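Shikimate 5-dehydrogenase AroE (5-dehydroshikimate reductase) (Mycobacterium tuberculosis, PDB 4P4G) probably catalyses the reversible NADP-dependent reduction of 3-dehydroshikimate to shikimate, the fourth of seven steps from erythrose 4-phosphate and phosphoenolpyruvate to chorismate. Local coordinates at residues Ala76-Ala81 with Val93-Gly98; Gly111-Ala116 with Arg232-Leu237; Ile192-Ala197 with Pro219-Ala224. All coordinates share one frame; numbering follows the deposited sequence.

In the fold
Shikimate dehydrogenases have two alpha/beta domains, and the three contacts sample both. Contact 1 lies in the substrate-binding domain, at the edge strand of a six-stranded mixed sheet. Contact 2 includes strand 232-234, the edge of the parallel sheet in the second, Rossmann-like domain that should bind NADP, and contact 3 lies beside it. Their centres are 16 Å apart, and they touch where V233 CG2 packs against A223 O at 3.5 Å. Contact 1 is 30 Å from contact 2 and 35 Å from contact 3, centre to centre, on the opposite side of the chain's centre. Bound shikimate lies about 12 Å from the A112 side chain and about 13 Å from that of T220.

Contact 1: Ala76-Ala81 with Val93-Gly98; sequences ADERTA and VRTPHG
D77 lays its carboxylate against the backbone of G98, with OD1 3.6 Å from G98 CA. The site is at the edge of the mixed sheet of the substrate-binding domain. Strands 91-95 and 98-102 form a beta hairpin there, with P96 and H97 in its turn, and the short strand 78-79 runs parallel to 98-102 as the outermost strand. No direct hydrogen bond joins residues 76-81 to residues 93-98. G98 has no side chain, which leaves its CA open to the carboxylate. With the CG of D77 between its own backbone N and carbonyl carbon (chi1 43°), the carboxylate lies against G98 CA and OD1 can accept from the backbone N of W99. That bond ties residue 77 to the start of strand 98-102.

E78 and T95 approach each other from opposite directions. The E78 chain is extended beyond CG, and OE1 stops 3.9 Å from T95 OG1. The other oxygen, OE2, makes a salt bridge to R100. Waters lie between the acids and the turn. One is 2.8 Å from T95 OG1. It also lies near E78 OE1 and D77 OD2, but this set of bonds is doubtful, above all the one to D77. Another water donates to H97 O and, weakly, to D77 OD1.

The turn is closed from within. T95 N and R94 NH1 both donate to G98 O, from opposite faces of its carbonyl plane. The R94 NH1 bond is 3.2 Å long, and G98 O lies 6° out of the guanidinium plane.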
# COMPACT_ATOMS: atom_id res chain seq x y z
N ALA A 76 16.10 -8.48 -0.51
CA ALA A 76 16.92 -7.56 -1.29
C ALA A 76 18.27 -7.30 -0.64
O ALA A 76 18.37 -7.17 0.58
CB ALA A 76 16.19 -6.25 -1.49
N ASP A 77 19.31 -7.19 -1.46
CA ASP A 77 20.63 -6.88 -0.92
C ASP A 77 20.92 -5.38 -0.87
O ASP A 77 21.86 -4.94 -0.19
CB ASP A 77 21.71 -7.62 -1.72
CG ASP A 77 21.45 -7.56 -3.21
OD1 ASP A 77 20.71 -8.44 -3.74
OD2 ASP A 77 21.99 -6.63 -3.86
N GLU A 78 20.12 -4.58 -1.59
CA GLU A 78 20.17 -3.12 -1.49
C GLU A 78 18.76 -2.67 -1.19
O GLU A 78 17.81 -3.29 -1.65
CB GLU A 78 20.53 -2.45 -2.82
CG GLU A 78 21.84 -2.77 -3.48
CD GLU A 78 21.95 -2.02 -4.80
OE1 GLU A 78 22.57 -2.54 -5.75
OE2 GLU A 78 21.39 -0.91 -4.89
N ARG A 79 18.62 -1.56 -0.47
CA ARG A 79 17.29 -0.98 -0.23
C ARG A 79 17.33 0.53 -0.41
O ARG A 79 18.32 1.18 -0.09
CB ARG A 79 16.82 -1.32 1.19
CG ARG A 79 16.79 -2.82 1.45
CD ARG A 79 16.79 -3.19 2.91
NE ARG A 79 16.97 -4.64 3.03
CZ ARG A 79 18.05 -5.23 3.53
NH1 ARG A 79 19.05 -4.49 4.00
NH2 ARG A 79 18.11 -6.55 3.58
N THR A 80 16.24 1.09 -0.94
CA THR A 80 16.13 2.55 -1.03
C THR A 80 15.99 3.13 0.37
O THR A 80 15.64 2.42 1.31
CB THR A 80 14.92 2.98 -1.88
OG1 THR A 80 13.71 2.59 -1.23
CG2 THR A 80 14.96 2.35 -3.27
N ALA A 81 16.27 4.42 0.50
CA ALA A 81 16.14 5.10 1.79
C ALA A 81 14.73 4.94 2.34
O ALA A 81 14.56 4.71 3.53
CB ALA A 81 16.50 6.58 1.64
N VAL A 93 13.46 -4.54 -7.56
CA VAL A 93 13.99 -4.11 -8.85
C VAL A 93 15.31 -4.82 -9.12
O VAL A 93 16.21 -4.83 -8.27
CB VAL A 93 14.24 -2.59 -8.84
CG1 VAL A 93 14.67 -2.09 -10.23
CG2 VAL A 93 12.98 -1.86 -8.36
N ARG A 94 15.43 -5.42 -10.30
CA ARG A 94 16.65 -6.15 -10.64
C ARG A 94 17.79 -5.16 -10.84
O ARG A 94 17.61 -4.11 -11.47
CB ARG A 94 16.43 -6.96 -11.92
CG ARG A 94 17.53 -7.99 -12.17
CD ARG A 94 17.37 -9.09 -11.17
NE ARG A 94 17.89 -10.38 -11.63
CZ ARG A 94 19.04 -10.90 -11.22
NH1 ARG A 94 19.78 -10.24 -10.33
NH2 ARG A 94 19.45 -12.07 -11.68
N THR A 95 18.95 -5.46 -10.27
CA THR A 95 20.15 -4.64 -10.46
C THR A 95 21.22 -5.52 -11.16
O THR A 95 20.98 -6.71 -11.37
CB THR A 95 20.68 -4.08 -9.11
OG1 THR A 95 21.36 -5.12 -8.39
CG2 THR A 95 19.55 -3.50 -8.28
N PRO A 96 22.37 -4.94 -11.55
CA PRO A 96 23.37 -5.79 -12.23
C PRO A 96 23.80 -7.04 -11.46
O PRO A 96 24.16 -8.02 -12.10
CB PRO A 96 24.57 -4.85 -12.40
CG PRO A 96 23.97 -3.51 -12.51
CD PRO A 96 22.76 -3.51 -11.60
N HIS A 97 23.78 -7.01 -10.13
CA HIS A 97 24.29 -8.14 -9.35
C HIS A 97 23.33 -8.59 -8.25
O HIS A 97 23.74 -9.31 -7.33
CB HIS A 97 25.65 -7.80 -8.73
CG HIS A 97 26.66 -7.31 -9.72
ND1 HIS A 97 27.08 -8.07 -10.79
CD2 HIS A 97 27.35 -6.15 -9.79
CE1 HIS A 97 27.98 -7.39 -11.49
NE2 HIS A 97 28.16 -6.22 -10.90
N GLY A 98 22.07 -8.19 -8.34
CA GLY A 98 21.10 -8.58 -7.33
C GLY A 98 19.79 -7.84 -7.45
O GLY A 98 19.30 -7.62 -8.56
O HOH W 1 22.83 -10.54 -4.54
O HOH W 2 22.01 -5.06 -5.69
O HOH W 3 23.96 -6.58 -5.30

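Contact 2: Gly111-Ala116 with Arg232-Leu237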
# COMPACT_ATOMS: atom_id res chain seq x y z
N GLY A 111 -0.50 10.13 -2.68
CA GLY A 111 -1.14 10.49 -3.94
C GLY A 111 -2.65 10.31 -3.93
O GLY A 111 -3.38 11.11 -4.51
N ALA A 112 -3.12 9.24 -3.29
CA ALA A 112 -4.55 8.96 -3.22
C ALA A 112 -5.27 10.00 -2.36
O ALA A 112 -6.38 10.42 -2.69
CB ALA A 112 -4.80 7.58 -2.68
N LEU A 113 -4.65 10.38 -1.25
CA LEU A 113 -5.24 11.37 -0.36
C LEU A 113 -5.15 12.80 -0.88
O LEU A 113 -6.10 13.60 -0.73
CB LEU A 113 -4.62 11.29 1.04
CG LEU A 113 -5.02 10.07 1.86
CD1 LEU A 113 -4.21 9.97 3.14
CD2 LEU A 113 -6.50 10.17 2.17
N GLY A 114 -4.02 13.16 -1.49
CA GLY A 114 -3.85 14.49 -2.05
C GLY A 114 -3.36 15.51 -1.02
O GLY A 114 -2.37 16.20 -1.24
N ALA A 115 -4.08 15.58 0.10
CA ALA A 115 -3.71 16.47 1.20
C ALA A 115 -4.24 15.91 2.52
O ALA A 115 -5.24 15.19 2.53
CB ALA A 115 -4.25 17.88 0.97
N ALA A 116 -3.56 16.24 3.61
CA ALA A 116 -3.96 15.89 4.97
C ALA A 116 -3.11 16.73 5.91
O ALA A 116 -1.91 16.89 5.66
CB ALA A 116 -3.76 14.42 5.24
N ARG A 232 -15.98 11.13 2.94
CA ARG A 232 -15.37 10.88 1.64
C ARG A 232 -14.73 9.51 1.57
O ARG A 232 -13.89 9.17 2.39
CB ARG A 232 -14.31 11.93 1.31
CG ARG A 232 -13.63 11.63 -0.01
CD ARG A 232 -12.60 12.66 -0.41
NE ARG A 232 -12.12 12.35 -1.75
CZ ARG A 232 -10.94 12.74 -2.23
NH1 ARG A 232 -10.12 13.45 -1.48
NH2 ARG A 232 -10.60 12.41 -3.47
N VAL A 233 -15.11 8.73 0.56
CA VAL A 233 -14.56 7.38 0.41
C VAL A 233 -13.59 7.31 -0.77
O VAL A 233 -13.95 7.64 -1.91
CB VAL A 233 -15.67 6.34 0.21
CG1 VAL A 233 -15.07 4.97 -0.11
CG2 VAL A 233 -16.56 6.26 1.46
N ILE A 234 -12.37 6.85 -0.49
CA ILE A 234 -11.36 6.65 -1.52
C ILE A 234 -10.98 5.17 -1.56
O ILE A 234 -10.51 4.62 -0.56
CB ILE A 234 -10.11 7.52 -1.26
CG1 ILE A 234 -10.50 8.98 -1.03
CG2 ILE A 234 -9.10 7.39 -2.40
CD1 ILE A 234 -9.42 9.81 -0.39
N SER A 235 -11.21 4.53 -2.69
CA SER A 235 -11.01 3.08 -2.77
C SER A 235 -9.54 2.72 -2.95
O SER A 235 -8.70 3.57 -3.29
CB SER A 235 -11.82 2.48 -3.91
OG SER A 235 -11.09 2.49 -5.11
N GLY A 236 -9.24 1.44 -2.75
CA GLY A 236 -7.90 0.92 -2.91
C GLY A 236 -7.37 1.05 -4.32
O GLY A 236 -6.16 0.96 -4.56
N LEU A 237 -8.27 1.25 -5.28
CA LEU A 237 -7.86 1.43 -6.67
C LEU A 237 -7.07 2.72 -6.83
O LEU A 237 -6.15 2.78 -7.67
CB LEU A 237 -9.07 1.48 -7.61
CG LEU A 237 -9.79 0.17 -7.93
CD1 LEU A 237 -10.82 0.40 -9.04
CD2 LEU A 237 -8.78 -0.89 -8.35
O HOH W 4 -7.99 13.06 -3.59
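I234 carries the apolar part of this contact, and its CB points towards the helix end at 111-113. From CB the chain forks. CG2 lies anti to the backbone N, 4.1 Å from A112 O, with A112 CB a little further off. CG1 takes the other branch, anti to the carbonyl carbon (chi1 -52°), and carries CD1 outward. CD1 meets three groups of the two segments. It lies 3.9 Å from L113 CD2 and is equally close to the carbonyl oxygen A112 O. It also rests over the centre of the R232 guanidinium, 3.7 Å above its plane. The side chains of L113 and I234 cross at about a right angle. The CA-CB bond of L113 points away from the strand, yet its CD2 branch comes back to the isoleucine.

R232 is extended from CG to NE and brings its flat head over I234 to the last turn of the helix. NH2 donates to a water at 2.7 Å. This water lies at the guanidinium edge, in its plane, and donates to A112 O at 3.2 Å. The arginine thus reaches a helix C-terminal carbonyl through one water. G114, the first residue past the helix, has a positive phi (86°), backbone angles that suit glycine.

S235 is the N-cap of helix 236-252, its OG accepting from L237 N. Strand 232-234, paired with 209-212, is the edge strand of the Rossmann-like, probably NADP-binding domain. Helices 105-113 and 236-252, which carry pocket residues D105, L240, Q243 and Q247, meet it here. I234 also touches V209 and L211 of strand 209-212, and L113 touches strand 187-190 and helix 129-139.

Contact 3: Ile192-Ala197 with Pro219-Ala224; sequences IPAEVA and PTPLAA
A194 and T220 make the tightest apolar touch between these two helix starts. A194 CB lies 3.7 Å from T220 CG2, and the ring carbon P221 CD adds to the same patch at 4.3 Å from that CB. Further along, A197 CB meets L222 CD2 at 4.2 Å, with L222 CB equally near. The L222 CG lies anti to its backbone N (chi1 -179°), which puts CD2 against A197 CB. The small alanines let the backbones come close: the CA atoms of A194 and T220 are 5.8 Å apart.

The polar link across the contact is a water. It donates to A194 O at 2.9 Å and accepts from L222 N at 3.0 Å, so it serves backbone groups of both segments.

Hydrogen bonds within each segment set the helix starts. T220 is an N-cap: its OG1 accepts from A223 N with an N-H...O angle of 158°, and also bonds to D212 OD2. The hydroxyl is thus turned to the helix and the aspartate, and CG2 is left to face A194. P193 holds the N-cap position of the other helix, and its carbonyl oxygen accepts from both V196 N and A197 N.

In the fold, parallel strands 209-212 and 232-234 with helix 221-229 between them form a beta-alpha-beta crossover. The start of that helix packs on the short helix 194-197, which follows strand 187-190. L222 and A223 pack on L210 of strand 209-212.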
# COMPACT_ATOMS: atom_id res chain seq x y z
N ILE A 192 -6.44 -3.09 7.22
CA ILE A 192 -6.89 -4.38 7.76
C ILE A 192 -7.88 -5.06 6.80
O ILE A 192 -8.42 -4.40 5.90
CB ILE A 192 -7.54 -4.23 9.16
CG1 ILE A 192 -8.72 -3.27 9.14
CG2 ILE A 192 -6.51 -3.79 10.17
CD1 ILE A 192 -9.43 -3.16 10.49
N PRO A 193 -8.11 -6.38 6.98
CA PRO A 193 -9.06 -7.06 6.09
C PRO A 193 -10.45 -6.47 6.23
O PRO A 193 -10.80 -5.97 7.31
CB PRO A 193 -9.07 -8.50 6.62
CG PRO A 193 -7.70 -8.68 7.20
CD PRO A 193 -7.36 -7.34 7.82
N ALA A 194 -11.24 -6.51 5.16
CA ALA A 194 -12.57 -5.92 5.19
C ALA A 194 -13.46 -6.63 6.20
O ALA A 194 -14.33 -6.02 6.82
CB ALA A 194 -13.21 -5.97 3.78
N GLU A 195 -13.21 -7.93 6.39
CA GLU A 195 -13.98 -8.74 7.33
C GLU A 195 -13.72 -8.38 8.79
O GLU A 195 -14.56 -8.65 9.65
CB GLU A 195 -13.65 -10.23 7.10
CG GLU A 195 -14.03 -10.75 5.71
CD GLU A 195 -12.97 -10.51 4.64
OE1 GLU A 195 -12.05 -9.69 4.86
OE2 GLU A 195 -13.07 -11.15 3.57
N VAL A 196 -12.56 -7.80 9.08
CA VAL A 196 -12.22 -7.35 10.42
C VAL A 196 -12.78 -5.95 10.64
O VAL A 196 -13.38 -5.67 11.66
CB VAL A 196 -10.69 -7.35 10.66
CG1 VAL A 196 -10.36 -6.79 12.05
CG2 VAL A 196 -10.12 -8.75 10.51
N ALA A 197 -12.56 -5.06 9.67
CA ALA A 197 -13.04 -3.68 9.75
C ALA A 197 -14.56 -3.61 9.88
O ALA A 197 -15.08 -2.70 10.51
CB ALA A 197 -12.59 -2.89 8.54
N PRO A 219 -17.93 -2.44 -2.66
CA PRO A 219 -17.34 -1.70 -1.55
C PRO A 219 -17.14 -2.56 -0.32
O PRO A 219 -17.81 -3.56 -0.17
CB PRO A 219 -18.41 -0.64 -1.24
CG PRO A 219 -19.69 -1.28 -1.64
CD PRO A 219 -19.37 -2.15 -2.83
N THR A 220 -16.21 -2.18 0.55
CA THR A 220 -16.10 -2.85 1.84
C THR A 220 -17.21 -2.36 2.76
O THR A 220 -17.76 -1.26 2.54
CB THR A 220 -14.76 -2.54 2.49
OG1 THR A 220 -14.64 -1.12 2.70
CG2 THR A 220 -13.63 -3.02 1.63
N PRO A 221 -17.56 -3.17 3.77
CA PRO A 221 -18.53 -2.70 4.77
C PRO A 221 -18.14 -1.36 5.38
O PRO A 221 -19.01 -0.50 5.59
CB PRO A 221 -18.52 -3.82 5.82
CG PRO A 221 -18.24 -5.05 5.00
CD PRO A 221 -17.24 -4.60 3.95
N LEU A 222 -16.84 -1.18 5.64
CA LEU A 222 -16.33 0.08 6.17
C LEU A 222 -16.60 1.24 5.23
O LEU A 222 -17.05 2.30 5.65
CB LEU A 222 -14.83 -0.04 6.43
CG LEU A 222 -14.21 1.24 7.02
CD1 LEU A 222 -14.94 1.63 8.30
CD2 LEU A 222 -12.72 1.06 7.26
N ALA A 223 -16.31 1.04 3.94
CA ALA A 223 -16.56 2.07 2.93
C ALA A 223 -18.05 2.41 2.82
O ALA A 223 -18.41 3.57 2.68
CB ALA A 223 -16.00 1.64 1.58
N ALA A 224 -18.92 1.40 2.90
CA ALA A 224 -20.36 1.66 2.85
C ALA A 224 -20.81 2.49 4.04
O ALA A 224 -21.69 3.34 3.90
CB ALA A 224 -21.14 0.35 2.79
O HOH W 5 -14.80 -3.29 6.05